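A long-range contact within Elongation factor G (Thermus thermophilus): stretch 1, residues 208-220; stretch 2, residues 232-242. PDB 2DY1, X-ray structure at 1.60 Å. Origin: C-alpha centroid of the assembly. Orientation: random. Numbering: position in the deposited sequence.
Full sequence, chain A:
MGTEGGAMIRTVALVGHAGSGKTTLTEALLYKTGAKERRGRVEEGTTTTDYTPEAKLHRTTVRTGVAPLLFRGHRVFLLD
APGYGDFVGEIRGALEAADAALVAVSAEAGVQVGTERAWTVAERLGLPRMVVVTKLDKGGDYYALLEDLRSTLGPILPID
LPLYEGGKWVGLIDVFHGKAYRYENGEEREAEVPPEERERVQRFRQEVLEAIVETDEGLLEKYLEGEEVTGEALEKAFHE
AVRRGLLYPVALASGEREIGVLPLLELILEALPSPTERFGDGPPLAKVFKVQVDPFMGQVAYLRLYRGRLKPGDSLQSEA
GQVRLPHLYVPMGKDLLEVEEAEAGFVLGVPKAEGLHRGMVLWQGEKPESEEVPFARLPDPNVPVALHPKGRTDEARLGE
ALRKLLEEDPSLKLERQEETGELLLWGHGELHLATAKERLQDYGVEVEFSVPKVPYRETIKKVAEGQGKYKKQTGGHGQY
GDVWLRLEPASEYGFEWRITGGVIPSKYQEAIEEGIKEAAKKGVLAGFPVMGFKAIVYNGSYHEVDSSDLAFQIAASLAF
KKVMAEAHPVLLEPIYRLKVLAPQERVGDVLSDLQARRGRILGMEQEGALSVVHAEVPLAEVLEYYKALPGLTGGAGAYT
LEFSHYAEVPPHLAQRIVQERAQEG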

# COMPACT_ATOMS: atom_id res chain seq x y z
N VAL A 208 -1.83 -31.53 -19.53
CA VAL A 208 -0.64 -31.04 -18.84
C VAL A 208 0.62 -31.31 -19.67
O VAL A 208 1.45 -30.42 -19.85
CB VAL A 208 -0.52 -31.68 -17.45
CG1 VAL A 208 0.89 -31.47 -16.89
CG2 VAL A 208 -1.56 -31.05 -16.51
N LEU A 209 0.73 -32.53 -20.19
CA LEU A 209 1.87 -32.92 -21.02
C LEU A 209 1.97 -31.99 -22.21
O LEU A 209 3.04 -31.44 -22.48
CB LEU A 209 1.71 -34.36 -21.51
CG LEU A 209 1.94 -35.46 -20.46
CD1 LEU A 209 1.67 -36.83 -21.08
CD2 LEU A 209 3.36 -35.38 -19.93
N GLU A 210 0.86 -31.82 -22.91
CA GLU A 210 0.82 -30.95 -24.08
C GLU A 210 1.18 -29.50 -23.75
O GLU A 210 1.91 -28.86 -24.49
CB GLU A 210 -0.56 -31.04 -24.75
CG GLU A 210 -0.84 -32.38 -25.50
CD GLU A 210 -2.16 -32.40 -26.29
OE1 GLU A 210 -2.53 -31.36 -26.86
OE2 GLU A 210 -2.81 -33.47 -26.37
N ALA A 211 0.69 -28.98 -22.61
CA ALA A 211 1.01 -27.60 -22.25
C ALA A 211 2.50 -27.38 -22.00
O ALA A 211 3.06 -26.33 -22.34
CB ALA A 211 0.20 -27.16 -21.02
N ILE A 212 3.15 -28.37 -21.40
CA ILE A 212 4.57 -28.29 -21.10
C ILE A 212 5.39 -28.42 -22.38
O ILE A 212 6.32 -27.63 -22.60
CB ILE A 212 4.99 -29.40 -20.14
CG1 ILE A 212 4.30 -29.17 -18.79
CG2 ILE A 212 6.53 -29.41 -19.99
CD1 ILE A 212 4.47 -30.29 -17.80
N VAL A 213 5.06 -29.40 -23.20
CA VAL A 213 5.77 -29.63 -24.46
C VAL A 213 5.81 -28.37 -25.32
O VAL A 213 6.86 -28.01 -25.86
CB VAL A 213 5.13 -30.80 -25.26
CG1 VAL A 213 5.65 -30.82 -26.70
CG2 VAL A 213 5.47 -32.11 -24.58
N GLU A 214 4.67 -27.69 -25.42
CA GLU A 214 4.56 -26.48 -26.22
C GLU A 214 5.46 -25.31 -25.81
O GLU A 214 5.66 -24.39 -26.59
CB GLU A 214 3.11 -26.03 -26.26
CG GLU A 214 2.25 -26.94 -27.11
CD GLU A 214 0.77 -26.65 -26.97
OE1 GLU A 214 -0.03 -27.29 -27.68
OE2 GLU A 214 0.42 -25.77 -26.15
N THR A 215 6.01 -25.37 -24.60
CA THR A 215 6.89 -24.29 -24.13
C THR A 215 8.36 -24.56 -24.36
O THR A 215 9.20 -23.71 -24.05
CB THR A 215 6.75 -24.08 -22.61
OG1 THR A 215 7.25 -25.23 -21.93
CG2 THR A 215 5.32 -23.81 -22.25
N ASP A 216 8.68 -25.74 -24.90
CA ASP A 216 10.08 -26.09 -25.12
C ASP A 216 10.30 -26.53 -26.57
O ASP A 216 9.73 -27.52 -27.03
CB ASP A 216 10.49 -27.20 -24.16
CG ASP A 216 11.94 -27.60 -24.31
OD1 ASP A 216 12.26 -28.40 -25.22
OD2 ASP A 216 12.78 -27.10 -23.53
N GLU A 217 11.13 -25.77 -27.28
CA GLU A 217 11.41 -26.05 -28.68
C GLU A 217 11.90 -27.47 -28.92
O GLU A 217 11.48 -28.12 -29.87
CB GLU A 217 12.41 -25.03 -29.23
CG GLU A 217 11.80 -23.64 -29.37
CD GLU A 217 12.79 -22.60 -29.87
OE1 GLU A 217 13.92 -22.97 -30.23
OE2 GLU A 217 12.42 -21.41 -29.90
N GLY A 218 12.78 -27.95 -28.04
CA GLY A 218 13.30 -29.30 -28.18
C GLY A 218 12.21 -30.35 -28.09
O GLY A 218 12.11 -31.22 -28.95
N LEU A 219 11.40 -30.29 -27.04
CA LEU A 219 10.33 -31.27 -26.87
C LEU A 219 9.23 -31.11 -27.90
O LEU A 219 8.59 -32.07 -28.31
CB LEU A 219 9.71 -31.14 -25.47
CG LEU A 219 10.65 -31.45 -24.32
CD1 LEU A 219 9.88 -31.38 -23.01
CD2 LEU A 219 11.27 -32.82 -24.50
N LEU A 220 9.00 -29.88 -28.32
CA LEU A 220 7.97 -29.63 -29.29
C LEU A 220 8.34 -30.28 -30.62
O LEU A 220 7.48 -30.82 -31.32
CB LEU A 220 7.79 -28.12 -29.47
CG LEU A 220 6.61 -27.66 -30.31
CD1 LEU A 220 5.33 -28.38 -29.89
CD2 LEU A 220 6.47 -26.16 -30.15
N GLU A 232 12.57 -36.84 -17.48
CA GLU A 232 13.59 -35.85 -17.16
C GLU A 232 13.44 -34.60 -18.01
O GLU A 232 13.56 -33.48 -17.50
CB GLU A 232 14.99 -36.41 -17.39
CG GLU A 232 15.61 -37.11 -16.21
CD GLU A 232 17.11 -37.26 -16.39
OE1 GLU A 232 17.53 -37.89 -17.37
OE2 GLU A 232 17.86 -36.73 -15.54
N ALA A 233 13.22 -34.80 -19.31
CA ALA A 233 13.08 -33.69 -20.24
C ALA A 233 11.85 -32.88 -19.89
O ALA A 233 11.87 -31.65 -19.93
CB ALA A 233 12.96 -34.22 -21.67
N LEU A 234 10.77 -33.58 -19.56
CA LEU A 234 9.51 -32.95 -19.18
C LEU A 234 9.65 -32.16 -17.88
O LEU A 234 9.11 -31.05 -17.77
CB LEU A 234 8.40 -33.99 -19.05
CG LEU A 234 7.73 -34.43 -20.37
CD1 LEU A 234 6.93 -35.70 -20.16
CD2 LEU A 234 6.85 -33.29 -20.89
N GLU A 235 10.36 -32.71 -16.90
CA GLU A 235 10.54 -32.00 -15.63
C GLU A 235 11.28 -30.69 -15.86
O GLU A 235 10.87 -29.63 -15.38
CB GLU A 235 11.37 -32.84 -14.64
CG GLU A 235 10.78 -34.18 -14.24
CD GLU A 235 11.72 -34.96 -13.33
OE1 GLU A 235 12.00 -34.49 -12.21
OE2 GLU A 235 12.19 -36.05 -13.75
N LYS A 236 12.38 -30.76 -16.61
CA LYS A 236 13.17 -29.56 -16.88
C LYS A 236 12.38 -28.53 -17.67
O LYS A 236 12.48 -27.34 -17.41
CB LYS A 236 14.46 -29.93 -17.63
CG LYS A 236 15.43 -30.76 -16.79
CD LYS A 236 16.73 -31.06 -17.52
CE LYS A 236 17.70 -31.82 -16.62
NZ LYS A 236 18.99 -32.16 -17.30
N ALA A 237 11.59 -28.98 -18.63
CA ALA A 237 10.79 -28.06 -19.42
C ALA A 237 9.75 -27.37 -18.52
O ALA A 237 9.52 -26.17 -18.64
CB ALA A 237 10.11 -28.78 -20.57
N PHE A 238 9.13 -28.16 -17.64
CA PHE A 238 8.13 -27.66 -16.69
C PHE A 238 8.75 -26.55 -15.84
O PHE A 238 8.20 -25.45 -15.76
CB PHE A 238 7.65 -28.81 -15.80
CG PHE A 238 6.82 -28.36 -14.61
CD1 PHE A 238 5.59 -27.76 -14.80
CD2 PHE A 238 7.29 -28.58 -13.32
CE1 PHE A 238 4.81 -27.37 -13.69
CE2 PHE A 238 6.51 -28.20 -12.20
CZ PHE A 238 5.28 -27.60 -12.40
N HIS A 239 9.88 -26.84 -15.22
CA HIS A 239 10.57 -25.87 -14.36
C HIS A 239 10.93 -24.60 -15.14
O HIS A 239 10.79 -23.48 -14.64
CB HIS A 239 11.85 -26.48 -13.78
CG HIS A 239 12.50 -25.63 -12.73
ND1 HIS A 239 12.12 -25.67 -11.40
CD2 HIS A 239 13.49 -24.72 -12.81
CE1 HIS A 239 12.85 -24.82 -10.71
NE2 HIS A 239 13.69 -24.23 -11.54
N GLU A 240 11.39 -24.78 -16.37
CA GLU A 240 11.78 -23.64 -17.18
C GLU A 240 10.58 -22.80 -17.58
O GLU A 240 10.65 -21.57 -17.61
CB GLU A 240 12.55 -24.16 -18.41
CG GLU A 240 13.14 -23.09 -19.30
CD GLU A 240 14.20 -22.24 -18.62
OE1 GLU A 240 14.73 -22.63 -17.56
OE2 GLU A 240 14.50 -21.17 -19.19
N ALA A 241 9.45 -23.45 -17.87
CA ALA A 241 8.27 -22.71 -18.25
C ALA A 241 7.73 -21.88 -17.07
O ALA A 241 7.28 -20.76 -17.25
CB ALA A 241 7.17 -23.66 -18.76
N VAL A 242 7.76 -22.47 -15.88
CA VAL A 242 7.27 -21.75 -14.70
C VAL A 242 8.20 -20.58 -14.42
O VAL A 242 7.74 -19.48 -14.13
CB VAL A 242 7.17 -22.68 -13.48
CG1 VAL A 242 6.73 -21.88 -12.22
CG2 VAL A 242 6.12 -23.76 -13.76
O HOH W 1 9.91 -24.95 -21.06

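Stretch 2 is a continuous helix that packs against a bent partner: a helix that enters at Val208 and runs into a type I turn from Val213 to Asp216, and the start of a second helix at Glu217. The axes of helix 208-213 and helix 232-242 cross at 67° with a closest approach of 9.5 Å, and 454 Å² of surface, both sides summed, is buried. No direct hydrogen bond links the two stretches; the contact is mainly apolar packing, supplemented by one water.

Glu232 takes no part, and the contact begins at Ala233. Its CB points toward stretch 1 and meets Leu219 CD2 at 3.6 Å, the small methyl leaving room for the leucine to lie close to the helix. Leu234 follows with the largest covered area of any residue here. Its CA-to-CB bond runs sideways, but the m,t side chain brings its end nearer and sets it as a knob among Leu209, Ile212, Val213 and Leu219. Leu234 CD1 lies 3.6 Å from Leu209 CD2, while Leu234 CD2 is 4.0 Å from Ile212 CG2, 4.1 Å from Val213 CG2 and 4.2 Å from Leu219 CD1. The branched end thus reaches residues on both helical segments of stretch 1.

Glu235 points away, and the extended Lys236 leads its amine away from the contact; both remain exposed. At Ala237 the backbones come close, its CA lying 6.1 Å from that of Asp216. The buried methyl fits in this narrow space: Ala237 CB is 3.6 Å from Leu219 CD1, 3.7 Å from Ile212 CG2 and 3.9 Å from Asp216 CB. Leu219 is itself positioned by the N-cap, where its N donates to Asp216 OD1 at 2.8 Å. The carbonyl of Ala237 contributes the polar link: water 1 lies 2.7 Å from Ala237 O and 2.8 Å from Thr215 OG1, placed to donate to either, though it has more acceptors in reach than protons. Thr215, in the p rotamer, also donates from OG1 to Ile212 O at 2.7 Å, so its hydroxyl ties back to its own stretch and leaves its oxygen open to the water.

Phe238 is buried, and Ile212 closes on its backbone and the base of its side chain, with Ile212 CG2 3.7 Å from Phe238 N and Ile212 CD1 4.0 Å from Phe238 CB. Its ring meets Ile212 CD1 obliquely. His239 is out of reach, and Glu240 starts toward stretch 1 but leads its carboxylate away. Ala241 makes the last contact: its buried CB approaches Thr215 OG1 to 3.5 Å, again a small side chain where the CA atoms are only 6.2 Å apart.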